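Local atomic coordinates of type II restriction enzyme NgoMIV (Neisseria gonorrhoeae, PDB entry 1FIU), a protein that recognises the double-stranded DNA sequence 5'-GCCGGC-3' as a homotetramer and cleaves it after the first G, using magnesium ions. Residues S230-T235 and D239-F244; H215-T220 and S278-D283; Q251-L256 and D263-M268. All coordinates share one frame; numbering follows the deposited sequence.

Contact 1. Residues S230-T235 and D239-F244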
ATOM      1  N   SER I 230      -3.594  18.919  -5.508  1.00 15.64           N
ATOM      2  CA  SER I 230      -4.389  17.694  -5.505  1.00 18.04           C
ATOM      3  C   SER I 230      -3.555  16.471  -5.932  1.00 18.00           C
ATOM      4  O   SER I 230      -3.950  15.355  -5.672  1.00 18.68           O
ATOM      5  CB  SER I 230      -5.643  17.822  -6.385  1.00 18.75           C
ATOM      6  OG  SER I 230      -5.339  17.926  -7.761  1.00 21.39           O
ATOM      7  N   ILE I 231      -2.437  16.692  -6.614  1.00 17.28           N
ATOM      8  CA  ILE I 231      -1.556  15.565  -6.955  1.00 17.56           C
ATOM      9  C   ILE I 231      -0.164  15.717  -6.303  1.00 16.87           C
ATOM     10  O   ILE I 231       0.490  14.715  -6.009  1.00 20.21           O
ATOM     11  CB  ILE I 231      -1.450  15.385  -8.507  1.00 20.10           C
ATOM     12  CG1 ILE I 231      -0.649  14.119  -8.860  1.00 28.17           C
ATOM     13  CG2 ILE I 231      -0.833  16.607  -9.138  1.00 19.72           C
ATOM     14  CD1 ILE I 231      -1.337  12.797  -8.452  1.00 26.22           C
ATOM     15  N   ALA I 232       0.274  16.954  -6.024  1.00 16.08           N
ATOM     16  CA  ALA I 232       1.594  17.166  -5.439  1.00 17.49           C
ATOM     17  C   ALA I 232       1.694  16.867  -3.941  1.00 17.57           C
ATOM     18  O   ALA I 232       2.720  16.363  -3.459  1.00 17.51           O
ATOM     19  CB  ALA I 232       2.062  18.607  -5.696  1.00 18.72           C
ATOM     20  N   LEU I 233       0.645  17.171  -3.184  1.00 18.29           N
ATOM     21  CA  LEU I 233       0.730  16.908  -1.739  1.00 19.75           C
ATOM     22  C   LEU I 233       0.678  15.426  -1.411  1.00 19.96           C
ATOM     23  O   LEU I 233       0.054  14.652  -2.114  1.00 19.74           O
ATOM     24  CB  LEU I 233      -0.405  17.634  -0.992  1.00 18.75           C
ATOM     25  CG  LEU I 233      -0.358  19.160  -1.020  1.00 19.73           C
ATOM     26  CD1 LEU I 233      -1.613  19.658  -0.280  1.00 22.88           C
ATOM     27  CD2 LEU I 233       0.898  19.715  -0.378  1.00 21.39           C
ATOM     28  N   GLY I 234       1.347  15.045  -0.324  1.00 20.81           N
ATOM     29  CA  GLY I 234       1.348  13.660   0.090  1.00 22.33           C
ATOM     30  C   GLY I 234       2.527  12.932  -0.535  1.00 21.84           C
ATOM     31  O   GLY I 234       3.155  13.451  -1.468  1.00 21.36           O
ATOM     32  N   THR I 235       2.815  11.732  -0.027  1.00 21.05           N
ATOM     33  CA  THR I 235       3.931  10.934  -0.539  1.00 19.42           C
ATOM     34  C   THR I 235       3.526   9.482  -0.682  1.00 18.15           C
ATOM     35  O   THR I 235       2.517   9.045  -0.121  1.00 20.40           O
ATOM     36  CB  THR I 235       5.154  10.983   0.424  1.00 18.49           C
ATOM     37  OG1 THR I 235       4.759  10.533   1.723  1.00 21.30           O
ATOM     38  CG2 THR I 235       5.702  12.398   0.530  1.00 19.18           C
ATOM     39  N   ASP I 239       6.859  10.759  -7.035  1.00 13.70           N
ATOM     40  CA  ASP I 239       8.144  11.234  -6.509  1.00 13.00           C
ATOM     41  C   ASP I 239       8.160  12.750  -6.305  1.00 15.29           C
ATOM     42  O   ASP I 239       8.615  13.239  -5.266  1.00 16.51           O
ATOM     43  CB  ASP I 239       9.304  10.902  -7.459  1.00 15.25           C
ATOM     44  CG  ASP I 239       9.524   9.399  -7.648  1.00 13.68           C
ATOM     45  OD1 ASP I 239       8.853   8.588  -6.996  1.00 15.86           O
ATOM     46  OD2 ASP I 239      10.383   9.060  -8.474  1.00 15.75           O
ATOM     47  N   CYS I 240       7.715  13.474  -7.329  1.00 16.25           N
ATOM     48  CA  CYS I 240       7.702  14.936  -7.319  1.00 15.80           C
ATOM     49  C   CYS I 240       6.899  15.430  -8.526  1.00 19.55           C
ATOM     50  O   CYS I 240       6.748  14.708  -9.512  1.00 16.32           O
ATOM     51  CB  CYS I 240       9.137  15.461  -7.416  1.00 16.27           C
ATOM     52  SG  CYS I 240       9.287  17.264  -7.009  1.00 17.52           S
ATOM     53  N   VAL I 241       6.376  16.655  -8.440  1.00 14.23           N
ATOM     54  CA  VAL I 241       5.627  17.257  -9.542  1.00 13.61           C
ATOM     55  C   VAL I 241       6.466  18.406 -10.091  1.00 15.26           C
ATOM     56  O   VAL I 241       7.171  19.091  -9.342  1.00 16.26           O
ATOM     57  CB  VAL I 241       4.246  17.770  -9.046  1.00 14.54           C
ATOM     58  CG1 VAL I 241       3.513  18.560 -10.139  1.00 16.34           C
ATOM     59  CG2 VAL I 241       3.387  16.583  -8.652  1.00 15.80           C
ATOM     60  N   TYR I 242       6.408  18.614 -11.400  1.00 15.59           N
ATOM     61  CA  TYR I 242       7.191  19.666 -12.039  1.00 15.89           C
ATOM     62  C   TYR I 242       6.261  20.592 -12.814  1.00 17.81           C
ATOM     63  O   TYR I 242       5.450  20.121 -13.596  1.00 18.15           O
ATOM     64  CB  TYR I 242       8.214  19.039 -12.993  1.00 15.18           C
ATOM     65  CG  TYR I 242       9.205  18.172 -12.242  1.00 14.05           C
ATOM     66  CD1 TYR I 242       8.846  16.896 -11.793  1.00 14.06           C
ATOM     67  CD2 TYR I 242      10.483  18.651 -11.942  1.00 15.96           C
ATOM     68  CE1 TYR I 242       9.754  16.104 -11.046  1.00 15.59           C
ATOM     69  CE2 TYR I 242      11.396  17.869 -11.199  1.00 16.75           C
ATOM     70  CZ  TYR I 242      11.016  16.596 -10.754  1.00 16.14           C
ATOM     71  OH  TYR I 242      11.908  15.855 -10.008  1.00 18.03           O
ATOM     72  N   HIS I 243       6.381  21.902 -12.570  1.00 17.00           N
ATOM     73  CA  HIS I 243       5.525  22.891 -13.212  1.00 16.62           C
ATOM     74  C   HIS I 243       6.191  23.434 -14.476  1.00 14.25           C
ATOM     75  O   HIS I 243       7.401  23.713 -14.481  1.00 17.15           O
ATOM     76  CB  HIS I 243       5.236  24.055 -12.232  1.00 17.41           C
ATOM     77  CG  HIS I 243       4.103  24.940 -12.669  1.00 18.03           C
ATOM     78  ND1 HIS I 243       4.293  26.108 -13.378  1.00 20.30           N
ATOM     79  CD2 HIS I 243       2.763  24.775 -12.567  1.00 16.38           C
ATOM     80  CE1 HIS I 243       3.115  26.623 -13.700  1.00 21.21           C
ATOM     81  NE2 HIS I 243       2.168  25.834 -13.219  1.00 17.58           N
ATOM     82  N   PHE I 244       5.392  23.615 -15.527  1.00 15.28           N
ATOM     83  CA  PHE I 244       5.918  24.091 -16.799  1.00 18.46           C
ATOM     84  C   PHE I 244       6.494  25.504 -16.777  1.00 18.42           C
ATOM     85  O   PHE I 244       7.273  25.869 -17.662  1.00 19.10           O
ATOM     86  CB  PHE I 244       4.848  23.978 -17.907  1.00 16.79           C
ATOM     87  CG  PHE I 244       4.030  25.232 -18.121  1.00 20.49           C
ATOM     88  CD1 PHE I 244       4.024  25.858 -19.367  1.00 20.71           C
ATOM     89  CD2 PHE I 244       3.231  25.765 -17.095  1.00 18.91           C
ATOM     90  CE1 PHE I 244       3.228  26.985 -19.599  1.00 20.68           C
ATOM     91  CE2 PHE I 244       2.432  26.898 -17.328  1.00 21.01           C
ATOM     92  CZ  PHE I 244       2.434  27.498 -18.576  1.00 19.05           C
TER

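Contact 2. Residues H215-T220 and S278-D283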
ATOM      1  N   HIS I 215      11.757   6.299 -11.876  1.00 14.09           N
ATOM      2  CA  HIS I 215      11.354   7.629 -11.426  1.00 15.44           C
ATOM      3  C   HIS I 215       9.840   7.670 -11.767  1.00 14.67           C
ATOM      4  O   HIS I 215       9.410   7.145 -12.794  1.00 15.02           O
ATOM      5  CB  HIS I 215      12.042   8.710 -12.261  1.00 13.84           C
ATOM      6  CG  HIS I 215      13.464   8.947 -11.877  1.00 14.98           C
ATOM      7  ND1 HIS I 215      14.531   8.299 -12.469  1.00 17.66           N
ATOM      8  CD2 HIS I 215      13.996   9.784 -10.955  1.00 13.59           C
ATOM      9  CE1 HIS I 215      15.657   8.733 -11.932  1.00 14.19           C
ATOM     10  NE2 HIS I 215      15.359   9.634 -11.011  1.00 20.31           N
ATOM     11  N   ILE I 216       9.028   8.296 -10.914  1.00 12.47           N
ATOM     12  CA  ILE I 216       7.588   8.444 -11.159  1.00 11.31           C
ATOM     13  C   ILE I 216       7.324   9.930 -10.906  1.00 14.77           C
ATOM     14  O   ILE I 216       7.340  10.387  -9.746  1.00 15.10           O
ATOM     15  CB  ILE I 216       6.732   7.578 -10.191  1.00 14.15           C
ATOM     16  CG1 ILE I 216       7.068   6.080 -10.380  1.00 16.04           C
ATOM     17  CG2 ILE I 216       5.234   7.770 -10.495  1.00 13.24           C
ATOM     18  CD1 ILE I 216       6.368   5.169  -9.408  1.00 14.99           C
ATOM     19  N   VAL I 217       7.097  10.681 -11.982  1.00 14.30           N
ATOM     20  CA  VAL I 217       6.894  12.132 -11.835  1.00 14.17           C
ATOM     21  C   VAL I 217       5.713  12.615 -12.657  1.00 15.64           C
ATOM     22  O   VAL I 217       5.209  11.905 -13.523  1.00 14.05           O
ATOM     23  CB  VAL I 217       8.153  12.900 -12.286  1.00 13.30           C
ATOM     24  CG1 VAL I 217       9.363  12.471 -11.444  1.00 16.20           C
ATOM     25  CG2 VAL I 217       8.406  12.641 -13.810  1.00 14.33           C
ATOM     26  N   VAL I 218       5.266  13.831 -12.365  1.00 13.83           N
ATOM     27  CA  VAL I 218       4.155  14.428 -13.097  1.00 14.36           C
ATOM     28  C   VAL I 218       4.601  15.810 -13.544  1.00 16.69           C
ATOM     29  O   VAL I 218       5.236  16.521 -12.777  1.00 16.52           O
ATOM     30  CB  VAL I 218       2.911  14.614 -12.199  1.00 15.34           C
ATOM     31  CG1 VAL I 218       1.814  15.299 -12.991  1.00 17.87           C
ATOM     32  CG2 VAL I 218       2.434  13.264 -11.668  1.00 14.51           C
ATOM     33  N   VAL I 219       4.299  16.173 -14.792  1.00 16.57           N
ATOM     34  CA  VAL I 219       4.633  17.521 -15.298  1.00 16.21           C
ATOM     35  C   VAL I 219       3.285  18.161 -15.632  1.00 16.25           C
ATOM     36  O   VAL I 219       2.439  17.536 -16.253  1.00 15.83           O
ATOM     37  CB  VAL I 219       5.492  17.459 -16.589  1.00 16.99           C
ATOM     38  CG1 VAL I 219       5.702  18.903 -17.150  1.00 16.92           C
ATOM     39  CG2 VAL I 219       6.848  16.809 -16.274  1.00 16.32           C
ATOM     40  N   THR I 220       3.085  19.412 -15.227  1.00 17.01           N
ATOM     41  CA  THR I 220       1.794  20.042 -15.470  1.00 14.81           C
ATOM     42  C   THR I 220       1.893  21.520 -15.834  1.00 14.33           C
ATOM     43  O   THR I 220       2.866  22.192 -15.482  1.00 16.98           O
ATOM     44  CB  THR I 220       0.888  19.881 -14.194  1.00 16.79           C
ATOM     45  OG1 THR I 220      -0.451  20.296 -14.492  1.00 17.44           O
ATOM     46  CG2 THR I 220       1.437  20.713 -13.024  1.00 21.43           C
ATOM     47  N   SER I 278      12.687  22.771 -15.503  1.00 16.73           N
ATOM     48  CA  SER I 278      14.146  22.714 -15.674  1.00 18.30           C
ATOM     49  C   SER I 278      14.872  21.841 -14.641  1.00 19.25           C
ATOM     50  O   SER I 278      16.040  21.496 -14.818  1.00 20.54           O
ATOM     51  CB  SER I 278      14.766  24.148 -15.665  1.00 18.51           C
ATOM     52  OG  SER I 278      14.736  24.732 -14.381  1.00 19.37           O
ATOM     53  N   ASP I 279      14.193  21.495 -13.560  1.00 16.99           N
ATOM     54  CA  ASP I 279      14.790  20.642 -12.529  1.00 18.09           C
ATOM     55  C   ASP I 279      14.675  19.168 -12.927  1.00 17.93           C
ATOM     56  O   ASP I 279      15.424  18.306 -12.424  1.00 17.71           O
ATOM     57  CB  ASP I 279      14.040  20.842 -11.213  1.00 18.71           C
ATOM     58  CG  ASP I 279      14.288  22.204 -10.621  1.00 22.11           C
ATOM     59  OD1 ASP I 279      15.472  22.501 -10.408  1.00 19.13           O
ATOM     60  OD2 ASP I 279      13.316  22.959 -10.382  1.00 19.79           O
ATOM     61  N   LEU I 280      13.760  18.881 -13.843  1.00 16.57           N
ATOM     62  CA  LEU I 280      13.511  17.487 -14.204  1.00 17.55           C
ATOM     63  C   LEU I 280      14.676  16.707 -14.809  1.00 17.56           C
ATOM     64  O   LEU I 280      14.981  15.592 -14.344  1.00 17.72           O
ATOM     65  CB  LEU I 280      12.271  17.376 -15.102  1.00 18.64           C
ATOM     66  CG  LEU I 280      11.889  15.931 -15.470  1.00 18.27           C
ATOM     67  CD1 LEU I 280      11.732  15.073 -14.199  1.00 17.78           C
ATOM     68  CD2 LEU I 280      10.599  15.940 -16.280  1.00 20.24           C
ATOM     69  N   PRO I 281      15.352  17.253 -15.836  1.00 18.43           N
ATOM     70  CA  PRO I 281      16.477  16.493 -16.418  1.00 18.83           C
ATOM     71  C   PRO I 281      17.525  16.106 -15.379  1.00 19.00           C
ATOM     72  O   PRO I 281      17.960  14.952 -15.326  1.00 19.55           O
ATOM     73  CB  PRO I 281      17.037  17.448 -17.468  1.00 20.33           C
ATOM     74  CG  PRO I 281      15.834  18.255 -17.874  1.00 18.39           C
ATOM     75  CD  PRO I 281      15.157  18.528 -16.548  1.00 16.62           C
ATOM     76  N   LEU I 282      17.913  17.047 -14.518  1.00 18.52           N
ATOM     77  CA  LEU I 282      18.893  16.736 -13.476  1.00 19.42           C
ATOM     78  C   LEU I 282      18.336  15.754 -12.436  1.00 19.52           C
ATOM     79  O   LEU I 282      19.073  14.906 -11.923  1.00 17.77           O
ATOM     80  CB  LEU I 282      19.374  18.022 -12.776  1.00 22.39           C
ATOM     81  CG  LEU I 282      20.632  18.658 -13.368  1.00 23.59           C
ATOM     82  CD1 LEU I 282      20.804  20.068 -12.787  1.00 24.40           C
ATOM     83  CD2 LEU I 282      21.870  17.788 -13.064  1.00 24.09           C
ATOM     84  N   ASP I 283      17.043  15.854 -12.106  1.00 17.24           N
ATOM     85  CA  ASP I 283      16.475  14.914 -11.141  1.00 13.52           C
ATOM     86  C   ASP I 283      16.442  13.489 -11.738  1.00 16.68           C
ATOM     87  O   ASP I 283      16.476  12.517 -11.001  1.00 18.62           O
ATOM     88  CB  ASP I 283      15.079  15.357 -10.699  1.00 17.11           C
ATOM     89  CG  ASP I 283      15.136  16.400  -9.585  1.00 20.67           C
ATOM     90  OD1 ASP I 283      16.253  16.691  -9.105  1.00 18.05           O
ATOM     91  OD2 ASP I 283      14.069  16.897  -9.189  1.00 18.16           O
TER

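Contact 3. Residues Q251-L256 and D263-M268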
ATOM      1  N   GLN I 251       6.305  34.485  -9.581  1.00 23.82           N
ATOM      2  CA  GLN I 251       6.313  35.947  -9.773  1.00 24.63           C
ATOM      3  C   GLN I 251       4.894  36.519  -9.796  1.00 24.82           C
ATOM      4  O   GLN I 251       4.626  37.581  -9.193  1.00 24.97           O
ATOM      5  CB  GLN I 251       7.037  36.302 -11.078  1.00 26.57           C
ATOM      6  CG  GLN I 251       7.382  37.793 -11.235  1.00 38.39           C
ATOM      7  CD  GLN I 251       8.228  38.061 -12.480  1.00 45.59           C
ATOM      8  OE1 GLN I 251       9.209  37.357 -12.742  1.00 47.44           O
ATOM      9  NE2 GLN I 251       7.850  39.077 -13.250  1.00 49.80           N
ATOM     10  N   ILE I 252       3.978  35.835 -10.485  1.00 20.83           N
ATOM     11  CA  ILE I 252       2.611  36.353 -10.551  1.00 23.58           C
ATOM     12  C   ILE I 252       1.926  36.294  -9.200  1.00 24.68           C
ATOM     13  O   ILE I 252       1.256  37.254  -8.801  1.00 22.03           O
ATOM     14  CB  ILE I 252       1.765  35.629 -11.619  1.00 23.26           C
ATOM     15  CG1 ILE I 252       2.400  35.874 -12.991  1.00 30.21           C
ATOM     16  CG2 ILE I 252       0.324  36.182 -11.649  1.00 25.56           C
ATOM     17  CD1 ILE I 252       2.592  37.377 -13.315  1.00 28.71           C
ATOM     18  N   LEU I 253       2.096  35.185  -8.477  1.00 22.61           N
ATOM     19  CA  LEU I 253       1.492  35.082  -7.156  1.00 20.74           C
ATOM     20  C   LEU I 253       2.017  36.213  -6.266  1.00 20.31           C
ATOM     21  O   LEU I 253       1.247  36.828  -5.526  1.00 25.26           O
ATOM     22  CB  LEU I 253       1.822  33.737  -6.508  1.00 20.40           C
ATOM     23  CG  LEU I 253       1.230  32.521  -7.241  1.00 20.58           C
ATOM     24  CD1 LEU I 253       1.789  31.244  -6.616  1.00 19.77           C
ATOM     25  CD2 LEU I 253      -0.281  32.505  -7.157  1.00 19.22           C
ATOM     26  N   GLN I 254       3.316  36.479  -6.330  1.00 21.48           N
ATOM     27  CA  GLN I 254       3.900  37.545  -5.512  1.00 22.68           C
ATOM     28  C   GLN I 254       3.365  38.903  -5.925  1.00 23.10           C
ATOM     29  O   GLN I 254       2.993  39.716  -5.069  1.00 25.26           O
ATOM     30  CB  GLN I 254       5.421  37.528  -5.632  1.00 23.43           C
ATOM     31  CG  GLN I 254       6.077  36.329  -4.937  1.00 27.87           C
ATOM     32  CD  GLN I 254       6.214  36.526  -3.424  1.00 37.95           C
ATOM     33  OE1 GLN I 254       5.618  37.443  -2.840  1.00 38.33           O
ATOM     34  NE2 GLN I 254       7.000  35.662  -2.784  1.00 38.90           N
ATOM     35  N   SER I 255       3.322  39.153  -7.228  1.00 23.29           N
ATOM     36  CA  SER I 255       2.840  40.436  -7.750  1.00 25.19           C
ATOM     37  C   SER I 255       1.415  40.753  -7.332  1.00 26.66           C
ATOM     38  O   SER I 255       1.135  41.878  -6.895  1.00 30.70           O
ATOM     39  CB  SER I 255       2.926  40.450  -9.277  1.00 23.61           C
ATOM     40  OG  SER I 255       4.279  40.521  -9.678  1.00 30.77           O
ATOM     41  N   LEU I 256       0.516  39.784  -7.491  1.00 24.04           N
ATOM     42  CA  LEU I 256      -0.902  39.958  -7.136  1.00 23.78           C
ATOM     43  C   LEU I 256      -1.220  39.795  -5.650  1.00 26.25           C
ATOM     44  O   LEU I 256      -2.363  39.994  -5.232  1.00 26.31           O
ATOM     45  CB  LEU I 256      -1.773  38.982  -7.935  1.00 25.03           C
ATOM     46  CG  LEU I 256      -1.591  39.067  -9.455  1.00 27.08           C
ATOM     47  CD1 LEU I 256      -2.549  38.113 -10.149  1.00 26.70           C
ATOM     48  CD2 LEU I 256      -1.845  40.505  -9.917  1.00 30.06           C
ATOM     49  N   ASP I 263       1.061  30.822   0.066  1.00 24.11           N
ATOM     50  CA  ASP I 263       1.338  29.932   1.182  1.00 23.94           C
ATOM     51  C   ASP I 263       1.363  28.477   0.705  1.00 26.19           C
ATOM     52  O   ASP I 263       2.245  27.707   1.091  1.00 24.31           O
ATOM     53  CB  ASP I 263       0.273  30.084   2.274  1.00 26.92           C
ATOM     54  CG  ASP I 263       0.407  31.393   3.041  1.00 30.89           C
ATOM     55  OD1 ASP I 263       1.401  32.108   2.815  1.00 31.33           O
ATOM     56  OD2 ASP I 263      -0.470  31.694   3.876  1.00 33.76           O
ATOM     57  N   LEU I 264       0.397  28.118  -0.133  1.00 24.16           N
ATOM     58  CA  LEU I 264       0.297  26.743  -0.620  1.00 22.85           C
ATOM     59  C   LEU I 264       1.452  26.437  -1.568  1.00 23.92           C
ATOM     60  O   LEU I 264       2.051  25.347  -1.503  1.00 21.78           O
ATOM     61  CB  LEU I 264      -1.068  26.523  -1.280  1.00 23.37           C
ATOM     62  CG  LEU I 264      -1.378  25.094  -1.767  1.00 22.02           C
ATOM     63  CD1 LEU I 264      -1.049  24.058  -0.656  1.00 19.91           C
ATOM     64  CD2 LEU I 264      -2.840  25.010  -2.166  1.00 21.25           C
ATOM     65  N   PHE I 265       1.777  27.398  -2.428  1.00 20.96           N
ATOM     66  CA  PHE I 265       2.894  27.266  -3.355  1.00 23.40           C
ATOM     67  C   PHE I 265       4.175  26.964  -2.565  1.00 24.38           C
ATOM     68  O   PHE I 265       4.911  26.041  -2.908  1.00 20.92           O
ATOM     69  CB  PHE I 265       3.092  28.573  -4.145  1.00 22.31           C
ATOM     70  CG  PHE I 265       4.307  28.586  -5.025  1.00 22.68           C
ATOM     71  CD1 PHE I 265       4.232  28.153  -6.358  1.00 22.51           C
ATOM     72  CD2 PHE I 265       5.524  29.082  -4.551  1.00 19.97           C
ATOM     73  CE1 PHE I 265       5.349  28.225  -7.198  1.00 20.24           C
ATOM     74  CE2 PHE I 265       6.637  29.161  -5.374  1.00 22.51           C
ATOM     75  CZ  PHE I 265       6.552  28.730  -6.720  1.00 23.20           C
ATOM     76  N   TYR I 266       4.469  27.746  -1.520  1.00 20.85           N
ATOM     77  CA  TYR I 266       5.689  27.474  -0.756  1.00 22.37           C
ATOM     78  C   TYR I 266       5.639  26.196   0.060  1.00 21.16           C
ATOM     79  O   TYR I 266       6.678  25.595   0.309  1.00 22.64           O
ATOM     80  CB  TYR I 266       6.077  28.680   0.126  1.00 25.43           C
ATOM     81  CG  TYR I 266       6.606  29.817  -0.716  1.00 26.98           C
ATOM     82  CD1 TYR I 266       5.908  31.018  -0.819  1.00 28.98           C
ATOM     83  CD2 TYR I 266       7.762  29.662  -1.486  1.00 29.15           C
ATOM     84  CE1 TYR I 266       6.338  32.033  -1.671  1.00 31.29           C
ATOM     85  CE2 TYR I 266       8.203  30.672  -2.348  1.00 28.80           C
ATOM     86  CZ  TYR I 266       7.482  31.855  -2.434  1.00 32.80           C
ATOM     87  OH  TYR I 266       7.883  32.860  -3.288  1.00 34.25           O
ATOM     88  N   ILE I 267       4.454  25.762   0.471  1.00 21.04           N
ATOM     89  CA  ILE I 267       4.359  24.498   1.205  1.00 21.28           C
ATOM     90  C   ILE I 267       4.835  23.401   0.255  1.00 23.29           C
ATOM     91  O   ILE I 267       5.618  22.517   0.642  1.00 25.37           O
ATOM     92  CB  ILE I 267       2.923  24.190   1.636  1.00 19.75           C
ATOM     93  CG1 ILE I 267       2.576  25.063   2.850  1.00 22.92           C
ATOM     94  CG2 ILE I 267       2.779  22.705   2.008  1.00 23.77           C
ATOM     95  CD1 ILE I 267       1.135  25.016   3.223  1.00 23.83           C
ATOM     96  N   MET I 268       4.369  23.466  -0.988  1.00 21.64           N
ATOM     97  CA  MET I 268       4.766  22.466  -1.984  1.00 19.96           C
ATOM     98  C   MET I 268       6.220  22.596  -2.415  1.00 22.50           C
ATOM     99  O   MET I 268       6.921  21.587  -2.526  1.00 22.98           O
ATOM    100  CB  MET I 268       3.851  22.535  -3.217  1.00 21.17           C
ATOM    101  CG  MET I 268       2.413  22.185  -2.918  1.00 19.98           C
ATOM    102  SD  MET I 268       1.388  22.105  -4.392  1.00 19.66           S
ATOM    103  CE  MET I 268       1.125  23.908  -4.757  1.00 17.95           C
TER

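Contact 1. Residues S230-T235 and D239-F244
Ala232 and Val241 bring their backbones to within 5.8 Å, CA to CA, where the last turn of helix 225-232 passes close over strand 240-243. One methyl group of the strand does most of the work. Val241 CG2 rests 3.7 Å from Ala232 CA, touching the helix backbone itself, and the same methyl is 3.8 Å from Ala232 CB. Because the alanine side chain ends at CB, the valine methyl can lie against both CB and the CA that carries it. In Val241, CG1 stands anti to the backbone N (chi1 173°), which leaves CG2 beside that N and anti to the carbonyl carbon, and CG2 is the branch that meets Ala232 and Ile231. Ile231 adds a second, looser wall, its CG2 methyl standing 4.2 Å from Val241 CG2.

The pair illustrates the packing of a beta-alpha-beta unit, in which helix 225-232 links the parallel neighbours 215-220 and 240-243 in the central sheet of this PD-(D/E)XK-clan nuclease. The Ile231 side chain lies about 10 Å from a bound magnesium ion, and all three touching residues are buried. Val241 also meets Val218 on one adjacent strand and Leu274 on the other, while Ile231 extends to Ala198 and Arg199 of helix 197-208. Directly after Ala232, Leu233 is the first residue to leave helical geometry; its carbonyl O and that of Ser230 both accept hydrogen bonds from Arg199 NH2, a tie between the helix end and the neighbouring helix.

Contact 2. Residues H215-T220 and S278-D283
Leu280 spreads its two methyls over Val217 and Val219, joining the short C-terminal helix 280-283 to a face of strand 215-220, an inner strand of the PD-(D/E)XK-type sheet. The strand's alternation is plain here: Val217 and Val219 point to the helix, whereas the intervening Val218 turns to the other face and packs on Val241.

In Leu280, CG stands anti to the backbone N (chi1 -177°), which extends the side chain from the helix and lets its fork straddle the valines. CD1 meets Val217 CG2 at 4.1 Å, and CD2 meets Val219 CG2 at 3.9 Å. The two valines adopt different chi1 values, -59° in Val217 and 175° in Val219, yet each brings its CG2 to the leucine. Tyr242 on the next strand and Val77 of helix 62-81 also touch Leu280, and Val219 lies about 5 Å, side chain to side chain, from the metal ligand Cys186.

Polar groups take over at the His215 end of the strand. The Asp283 carboxylate turns elsewhere, its OD2 bonding to Tyr242 OH and forming a salt bridge with Lys275, its OD1 accepting from Ser169 N of the third subunit. The backbone of Asp283 instead faces His215, whose ring packs edge-to-face with His181 and whose NE2 lies 3.1 Å from Asp283 O, the oxygen standing obliquely to the ring.

Contact 3. Residues Q251-L256 and D263-M268
Leu253 and Phe265 mark the nearest backbone approach, 8.8 Å between CA atoms, of two helical segments that belong to the arms of a helical hairpin. The separation is bridged by one apolar and one polar pair, a useful example of how a helix interface grades from its inner side to its outer side.

On the buried side, Leu253 CD1 reaches 3.9 Å from Phe265 CB and touches the adjoining ring carbons CG and CD1 as well. It comes at the root of the aromatic side chain, obliquely to the ring. Phe265 holds CG anti to its backbone N (chi1 174°), which sends the ring out toward helix 246-256, where Leu246 and Leu249 also touch it.

Toward solvent, the CB of Gln254 does not point at the other helix, but a bend at chi2 (-80°) brings the amide over to Tyr266. NE2 donates to Tyr266 OH at 3.0 Å, with the hydroxyl tilted modestly from the amide plane. The bond is noticeably bent; NE2 lies at the ring's edge near its plane, and the amide plane is turned 56° from the ring. The hydroxyl is also bonded to Glu250 OE2, so these two partners come from one helix. The tyrosine ring is backed by its neighbour, with Phe265 CD2 3.7 Å above the ring plane and over its centre.

Among its surroundings, the hairpin connects the parallel strands 240-243 and 274-276; Leu253 also packs on Ile43 of helix 38-50 and on Pro225 of helix 225-232, and Met268 lies against Ile228 and Ser229 of that last helix.

How the contacts relate
From the N terminus, strand 215-220 opens the wide loop that contact 2 closes only at helix 280-283, near the chain's end. Within that loop contacts 1 and 3 follow in series and neither crosses the other: contact 1 closes the short turn from helix 225-232 into strand 240-243, and contact 3 then folds helix 246-256 against helix 259-270. Contacts 1 and 2 join directly through the sheet, with Tyr242 N 2.8 Å from Val218 O. Contacts 1 and 3 meet where Met268 SD lies 3.8 Å from Ala232 CB. Contacts 2 and 3 do not touch, and contact 1, which touches both, lies between the sheet and the hairpin.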